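Long-range contacts in intracellular growth locus, subunit C (Francisella tularensis subsp. tularensis, PDB 2QWU), which is a pathogenicity-island protein tied to growth inside host cells and probably builds the Hcp-like inner tube of a type VI secretion system: residues 122-127 / 143-148; 35-40 / 52-57; 94-99 / 171-176. The protein carries 2 engineered substitutions. One frame throughout, in Å; residues are numbered along the deposited sequence.

Interaction 1: 122-127 / 143-148; sequences LGNSNK and LSNLEL
Asn124 and Ser144 draw their CA atoms to 4.1 Å where the loop leaving strand 120-122 runs beside the type II turn Leu143-Leu146, and two backbone bonds tie the pieces together. Leu122 N gives its hydrogen to Leu146 O at 2.9 Å in a virtually straight bond (179°). At the tip of the turn, Asn145 N binds Gly123 O from above the carbonyl plane, and the same oxygen takes a CA-H...O contact from Ser144 CA, so one carbonyl meets both central residues of the turn.

The serines supply the rest of the polar grip, each hydroxyl accepting from the other segment's backbone. Ser144 OG receives Ser125 N at 3.0 Å, while Ser125 OG receives Leu143 N, also at 3.0 Å. For Ser125 this depends on OG standing between the backbone N and the carbonyl carbon (chi1 52°), which brings it over the start of the turn. Ser144 OG has a further hydrogen bond to Asp142 OD1, which helps fix the hydroxyl. Beside Ser144, Asn124 OD1 comes to 3.8 Å from Ser144 CB.

On the apolar side, Leu122 lays its CD1 branch 3.9 Å from Leu143 CB, the two side chains passing at a slant, with Leu146 CB a little farther from the same methyl.

The junction carries on the pairing of strands 120-122 and 147-150. Strand 37-43 flanks segment 122-127, through backbone bonds to Ser40, Asp39 and Phe37, and Leu143 and Leu146 rest on strand 71-79.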
# COMPACT_ATOMS: atom_id res chain seq x y z
N LEU A 122 -6.85 -4.79 -0.71
CA LEU A 122 -6.15 -4.01 -1.71
C LEU A 122 -6.44 -4.57 -3.09
O LEU A 122 -6.55 -5.80 -3.24
CB LEU A 122 -4.63 -4.10 -1.48
CG LEU A 122 -4.10 -3.87 -0.06
CD1 LEU A 122 -2.54 -3.79 -0.08
CD2 LEU A 122 -4.69 -2.59 0.48
N GLY A 123 -6.55 -3.68 -4.07
CA GLY A 123 -6.80 -4.09 -5.44
C GLY A 123 -5.48 -4.43 -6.12
O GLY A 123 -4.50 -4.76 -5.46
N ASN A 124 -5.44 -4.35 -7.45
CA ASN A 124 -4.23 -4.67 -8.20
C ASN A 124 -3.20 -3.55 -8.05
O ASN A 124 -3.51 -2.37 -8.27
CB ASN A 124 -4.55 -4.79 -9.69
CG ASN A 124 -5.52 -5.92 -9.95
OD1 ASN A 124 -5.28 -7.07 -9.52
ND2 ASN A 124 -6.62 -5.61 -10.64
N SER A 125 -1.99 -3.94 -7.68
CA SER A 125 -0.93 -2.93 -7.60
C SER A 125 -0.25 -2.76 -8.96
O SER A 125 -0.34 -3.63 -9.86
CB SER A 125 0.09 -3.32 -6.50
OG SER A 125 0.59 -4.62 -6.61
N ASN A 126 0.41 -1.63 -9.13
CA ASN A 126 1.12 -1.34 -10.39
C ASN A 126 2.33 -2.23 -10.61
O ASN A 126 2.97 -2.71 -9.67
CB ASN A 126 1.52 0.15 -10.48
CG ASN A 126 2.51 0.57 -9.37
OD1 ASN A 126 2.29 0.32 -8.20
ND2 ASN A 126 3.59 1.22 -9.77
N LYS A 127 2.64 -2.47 -11.87
CA LYS A 127 3.75 -3.38 -12.18
C LYS A 127 5.10 -2.68 -12.27
O LYS A 127 6.11 -3.32 -12.10
CB LYS A 127 3.46 -4.11 -13.50
CG LYS A 127 2.19 -5.01 -13.38
CD LYS A 127 1.83 -5.78 -14.67
CE LYS A 127 0.50 -6.53 -14.53
NZ LYS A 127 0.35 -7.20 -13.21
N LEU A 143 1.28 -6.42 -4.26
CA LEU A 143 0.28 -6.42 -3.20
C LEU A 143 -1.13 -6.78 -3.73
O LEU A 143 -2.09 -6.72 -2.99
CB LEU A 143 0.20 -4.99 -2.59
CG LEU A 143 1.50 -4.60 -1.87
CD1 LEU A 143 1.38 -3.11 -1.43
CD2 LEU A 143 1.78 -5.53 -0.69
N SER A 144 -1.23 -7.12 -5.00
CA SER A 144 -2.55 -7.35 -5.57
C SER A 144 -3.41 -8.30 -4.79
O SER A 144 -2.99 -9.40 -4.46
CB SER A 144 -2.46 -7.83 -7.05
OG SER A 144 -1.65 -6.96 -7.82
N ASN A 145 -4.64 -7.84 -4.51
CA ASN A 145 -5.62 -8.61 -3.80
C ASN A 145 -5.35 -8.96 -2.38
O ASN A 145 -6.07 -9.77 -1.82
CB ASN A 145 -5.96 -9.87 -4.60
CG ASN A 145 -6.66 -9.52 -5.91
OD1 ASN A 145 -7.43 -8.55 -5.95
ND2 ASN A 145 -6.41 -10.28 -6.97
N LEU A 146 -4.33 -8.35 -1.77
CA LEU A 146 -4.02 -8.70 -0.41
C LEU A 146 -5.12 -8.25 0.53
O LEU A 146 -5.60 -7.12 0.40
CB LEU A 146 -2.66 -8.08 -0.03
CG LEU A 146 -2.13 -8.35 1.37
CD1 LEU A 146 -1.64 -9.80 1.51
CD2 LEU A 146 -0.90 -7.40 1.59
N GLU A 147 -5.52 -9.11 1.48
CA GLU A 147 -6.51 -8.77 2.48
C GLU A 147 -5.83 -8.73 3.85
O GLU A 147 -5.20 -9.71 4.30
CB GLU A 147 -7.66 -9.77 2.56
CG GLU A 147 -8.75 -9.31 3.53
CD GLU A 147 -10.06 -10.09 3.35
OE1 GLU A 147 -10.24 -11.11 4.04
OE2 GLU A 147 -10.90 -9.70 2.49
N LEU A 148 -5.93 -7.58 4.49
CA LEU A 148 -5.32 -7.39 5.81
C LEU A 148 -6.43 -7.23 6.86
O LEU A 148 -7.54 -6.78 6.56
CB LEU A 148 -4.48 -6.11 5.82
CG LEU A 148 -3.38 -5.98 4.73
CD1 LEU A 148 -2.85 -4.47 4.67
CD2 LEU A 148 -2.22 -6.88 5.06

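Interaction 2: 35-40 / 52-57; sequences RMFIDS and IVAIDG. Engineered in segment 35-40: Met36 (natural residue Leu).
Arg35 NH1 donates to Ile55 O at 2.8 Å, the one hydrogen bond between the segments, with a moderately bent angle of 152°. Around it a long loop lies over the approach to strand 37-43 of the curled antiparallel sheet, and the two are joined by this bond and a CH-pi contact. The carbonyl oxygen lies almost in the guanidinium plane, yet NH1 stands above the plane of the Ile55 carbonyl. Bends at chi2 and chi3 fold the arginine chain back, and its CG also comes to 3.5 Å from Ile55 O. Gly57 covers one face of the guanidinium, its CA 3.7 Å from NH1 and displaced toward the rim. Elsewhere Arg35 NH2 binds Asn33 O, so the group bridges its own strand's lead-in and the loop.

Two residues on, Phe37 projects its ring at the loop. Here CG sits between the backbone N and the carbonyl carbon (chi1 58°), and the ring receives the loop on both a face and an edge. At the edge Phe37 CE2 is 3.5 Å from Ile55 O, the same oxygen that Arg35 holds, while Asp56 N lies near the ring plane. Asp56 directs its carboxylate elsewhere, with OD1 bound by Asn126 ND2. At the end of the inverse gamma turn centred on Val53, Ala54 CB sits over the middle of the Phe37 ring, 3.4 Å from its centroid and 6° off the normal.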
# COMPACT_ATOMS: atom_id res chain seq x y z
N ARG A 35 7.45 4.09 -6.93
CA ARG A 35 6.09 4.48 -6.56
C ARG A 35 5.21 3.22 -6.60
O ARG A 35 5.40 2.30 -7.41
CB ARG A 35 5.52 5.59 -7.48
CG ARG A 35 4.95 5.12 -8.91
CD ARG A 35 6.00 4.56 -9.79
NE ARG A 35 7.10 5.48 -10.07
CZ ARG A 35 7.11 6.51 -10.94
NH1 ARG A 35 6.04 6.84 -11.68
NH2 ARG A 35 8.23 7.22 -11.11
N MSE A 36 4.24 3.18 -5.68
CA MSE A 36 3.31 2.05 -5.58
C MSE A 36 1.91 2.58 -5.43
O MSE A 36 1.68 3.55 -4.75
CB MSE A 36 3.66 1.18 -4.35
CG MSE A 36 4.88 0.34 -4.51
SE MSE A 36 5.11 -0.73 -2.93
CE MSE A 36 3.69 -1.62 -3.11
N PHE A 37 0.97 1.98 -6.16
CA PHE A 37 -0.39 2.37 -6.00
C PHE A 37 -1.30 1.20 -6.39
O PHE A 37 -0.86 0.23 -7.04
CB PHE A 37 -0.67 3.66 -6.80
CG PHE A 37 -0.38 3.54 -8.31
CD1 PHE A 37 -1.34 3.00 -9.17
CD2 PHE A 37 0.83 4.00 -8.85
CE1 PHE A 37 -1.10 2.93 -10.59
CE2 PHE A 37 1.09 3.95 -10.26
CZ PHE A 37 0.08 3.40 -11.13
N ILE A 38 -2.54 1.28 -5.93
CA ILE A 38 -3.49 0.20 -6.17
C ILE A 38 -4.77 0.69 -6.84
O ILE A 38 -5.25 1.79 -6.55
CB ILE A 38 -3.81 -0.54 -4.86
CG1 ILE A 38 -4.24 0.48 -3.77
CG2 ILE A 38 -2.57 -1.35 -4.40
CD1 ILE A 38 -4.67 -0.18 -2.44
N ASP A 39 -5.37 -0.14 -7.69
CA ASP A 39 -6.53 0.33 -8.46
C ASP A 39 -7.87 0.26 -7.74
O ASP A 39 -8.89 0.77 -8.26
CB ASP A 39 -6.59 -0.36 -9.86
CG ASP A 39 -6.89 -1.83 -9.77
OD1 ASP A 39 -7.11 -2.34 -8.66
OD2 ASP A 39 -6.95 -2.51 -10.87
N SER A 40 -7.86 -0.30 -6.54
CA SER A 40 -9.05 -0.32 -5.72
C SER A 40 -8.64 -0.50 -4.26
O SER A 40 -7.55 -0.98 -3.99
CB SER A 40 -10.02 -1.43 -6.14
OG SER A 40 -9.56 -2.68 -5.72
N ILE A 52 -7.47 8.95 -8.46
CA ILE A 52 -6.15 9.52 -8.53
C ILE A 52 -5.55 9.14 -9.86
O ILE A 52 -5.58 7.95 -10.23
CB ILE A 52 -5.23 8.98 -7.39
CG1 ILE A 52 -5.80 9.38 -6.03
CG2 ILE A 52 -3.79 9.45 -7.65
CD1 ILE A 52 -5.11 8.63 -4.85
N VAL A 53 -5.04 10.14 -10.58
CA VAL A 53 -4.38 9.85 -11.87
C VAL A 53 -2.93 9.49 -11.56
O VAL A 53 -2.02 10.34 -11.65
CB VAL A 53 -4.50 11.06 -12.83
CG1 VAL A 53 -3.92 10.70 -14.17
CG2 VAL A 53 -6.00 11.42 -12.99
N ALA A 54 -2.73 8.24 -11.15
CA ALA A 54 -1.41 7.75 -10.73
C ALA A 54 -0.61 7.35 -11.95
O ALA A 54 -1.16 6.81 -12.97
CB ALA A 54 -1.54 6.59 -9.76
N ILE A 55 0.68 7.59 -11.84
CA ILE A 55 1.58 7.37 -12.97
C ILE A 55 2.51 6.16 -12.73
O ILE A 55 3.29 6.15 -11.77
CB ILE A 55 2.44 8.64 -13.17
CG1 ILE A 55 1.56 9.90 -13.31
CG2 ILE A 55 3.41 8.41 -14.37
CD1 ILE A 55 0.68 9.88 -14.58
N ASP A 56 2.38 5.13 -13.57
CA ASP A 56 3.21 3.93 -13.47
C ASP A 56 4.66 4.32 -13.89
O ASP A 56 4.89 5.30 -14.59
CB ASP A 56 2.64 2.80 -14.37
CG ASP A 56 3.03 1.39 -13.91
OD1 ASP A 56 3.51 1.23 -12.76
OD2 ASP A 56 2.84 0.41 -14.67
N GLY A 57 5.63 3.54 -13.43
CA GLY A 57 7.00 3.89 -13.76
C GLY A 57 7.20 3.95 -15.27
O GLY A 57 6.75 3.04 -16.00

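Interaction 3: 94-99 / 171-176; sequences LIKSNV and DGMRYH
Ile95 and His176 cross at about a right angle, with the isoleucine CG1 over one face of the imidazole, 3.7 Å from the ring centroid and displaced toward the ND1 side. This CH-pi contact depends on Ile95 CG1 taking the position between backbone N and carbonyl carbon (chi1 56°).

The ring is held by its edge as well: His176 ND1 donates to Arg174 O at 2.9 Å, the oxygen lying in the ring plane. Ile95 N binds that carbonyl too, at 3.2 Å, and the two donors come from opposite faces of its plane. With Arg174 N returning a bond to Ile95 O at 2.9 Å, Ile95 and Arg174 make an antiparallel hydrogen-bonded pair between strands 86-96 and 173-184.

Across the sheet, Leu94 and the selenomethionine Met173 also cross at about a right angle, Leu94 CG 3.8 Å from Met173 CB and the Met173 CE methyl against the leucine fork. Leu94 CD1 comes to 3.4 Å from Arg174 C, lying against the backbone. Lys96 slants past Met173 in a tight contact, CG to CG 3.5 Å.

Where helix 97-114 begins, one water joins Gly172 O, Ser97 OG and Arg174 NH1, and a second runs from Ser97 N to Gly172 O. Arg174 NE has a salt bridge to Glu164.

Because ND1 donates to Arg174 O, it must carry a hydrogen, and Arg100, which touches the ring, would probably make a second proton on His176 less favourable.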
# COMPACT_ATOMS: atom_id res chain seq x y z
N LEU A 94 -7.43 10.28 -1.92
CA LEU A 94 -7.95 11.64 -2.20
C LEU A 94 -9.45 11.62 -1.80
O LEU A 94 -10.27 10.96 -2.44
CB LEU A 94 -7.76 11.98 -3.68
CG LEU A 94 -8.14 13.40 -4.08
CD1 LEU A 94 -7.28 14.46 -3.39
CD2 LEU A 94 -7.93 13.39 -5.64
N ILE A 95 -9.79 12.30 -0.70
CA ILE A 95 -11.17 12.27 -0.18
C ILE A 95 -11.59 13.59 0.42
O ILE A 95 -10.74 14.43 0.76
CB ILE A 95 -11.32 11.20 0.95
CG1 ILE A 95 -10.30 11.48 2.08
CG2 ILE A 95 -11.08 9.78 0.37
CD1 ILE A 95 -10.39 10.53 3.29
N LYS A 96 -12.90 13.76 0.58
CA LYS A 96 -13.44 14.95 1.23
C LYS A 96 -13.32 14.73 2.75
O LYS A 96 -13.25 13.60 3.24
CB LYS A 96 -14.91 15.15 0.82
CG LYS A 96 -15.05 15.42 -0.68
CD LYS A 96 -16.50 15.54 -1.13
CE LYS A 96 -17.14 16.67 -0.40
NZ LYS A 96 -18.38 17.19 -1.07
N SER A 97 -13.32 15.82 3.49
CA SER A 97 -13.20 15.81 4.93
C SER A 97 -14.29 14.97 5.58
O SER A 97 -14.04 14.25 6.55
CB SER A 97 -13.28 17.26 5.44
OG SER A 97 -12.57 18.12 4.57
N ASN A 98 -15.51 15.04 5.06
CA ASN A 98 -16.58 14.28 5.67
C ASN A 98 -16.35 12.77 5.50
O ASN A 98 -16.72 11.98 6.36
CB ASN A 98 -17.92 14.72 5.08
CG ASN A 98 -18.75 13.57 4.59
OD1 ASN A 98 -18.52 13.02 3.50
ND2 ASN A 98 -19.73 13.19 5.38
N VAL A 99 -15.71 12.37 4.41
CA VAL A 99 -15.44 10.95 4.17
C VAL A 99 -14.37 10.44 5.16
O VAL A 99 -14.41 9.29 5.58
CB VAL A 99 -14.99 10.69 2.68
CG1 VAL A 99 -14.53 9.27 2.50
CG2 VAL A 99 -16.16 10.93 1.73
N ASP A 171 -13.45 19.82 -6.28
CA ASP A 171 -14.62 19.33 -5.55
C ASP A 171 -14.42 19.09 -4.02
O ASP A 171 -15.21 18.39 -3.37
CB ASP A 171 -15.25 18.10 -6.21
CG ASP A 171 -14.28 16.97 -6.45
OD1 ASP A 171 -13.06 17.09 -6.16
OD2 ASP A 171 -14.75 15.94 -6.96
N GLY A 172 -13.38 19.72 -3.48
CA GLY A 172 -13.16 19.71 -2.05
C GLY A 172 -12.39 18.55 -1.47
O GLY A 172 -12.43 18.34 -0.27
N MSE A 173 -11.65 17.82 -2.29
CA MSE A 173 -10.92 16.67 -1.74
C MSE A 173 -9.47 17.00 -1.47
O MSE A 173 -8.85 17.76 -2.22
CB MSE A 173 -11.00 15.46 -2.70
CG MSE A 173 -12.44 14.99 -2.93
SE MSE A 173 -12.56 13.51 -3.97
CE MSE A 173 -11.76 14.04 -5.41
N ARG A 174 -8.91 16.40 -0.42
CA ARG A 174 -7.50 16.60 -0.12
C ARG A 174 -6.79 15.25 -0.07
O ARG A 174 -7.42 14.21 0.15
CB ARG A 174 -7.33 17.26 1.24
CG ARG A 174 -7.58 18.80 1.19
CD ARG A 174 -7.61 19.35 2.62
NE ARG A 174 -7.79 20.79 2.61
CZ ARG A 174 -8.96 21.40 2.40
NH1 ARG A 174 -10.08 20.70 2.21
NH2 ARG A 174 -8.99 22.74 2.36
N TYR A 175 -5.49 15.28 -0.26
CA TYR A 175 -4.73 14.03 -0.21
C TYR A 175 -4.61 13.77 1.29
O TYR A 175 -4.05 14.63 2.03
CB TYR A 175 -3.39 14.25 -0.86
CG TYR A 175 -2.55 12.98 -0.98
CD1 TYR A 175 -3.00 11.90 -1.73
CD2 TYR A 175 -1.27 12.93 -0.44
CE1 TYR A 175 -2.16 10.77 -1.96
CE2 TYR A 175 -0.43 11.85 -0.66
CZ TYR A 175 -0.88 10.77 -1.42
OH TYR A 175 -0.06 9.68 -1.68
N HIS A 176 -5.10 12.62 1.75
CA HIS A 176 -5.06 12.25 3.18
C HIS A 176 -4.12 11.06 3.36
O HIS A 176 -4.06 10.18 2.51
CB HIS A 176 -6.43 11.82 3.73
CG HIS A 176 -7.41 12.95 3.99
ND1 HIS A 176 -7.94 13.75 2.99
CD2 HIS A 176 -8.00 13.34 5.15
CE1 HIS A 176 -8.82 14.59 3.53
NE2 HIS A 176 -8.87 14.37 4.83
O HOH W 1 -10.67 17.69 2.06
O HOH W 2 -14.22 18.37 1.77

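All three contacts reach the same large antiparallel sheet. Interactions 1 and 2 adjoin, centres about 11 Å apart, because strand 37-43 pairs with strand 120-122: Asn124 N probably bonds Asp39 OD1, and Leu143 packs on the engineered Met36. Interaction 3 lies farther out, its centre about 18 Å from that of interaction 2 and about 23 Å from that of interaction 1; Ile52 touches Leu94, whereas interactions 1 and 3 do not meet. In sequence interaction 2 closes first, and the chain between the halves of interaction 3 contains interaction 1. Local loop closures and a long-range strand pairing thus knit early and late parts of the chain into one sheet.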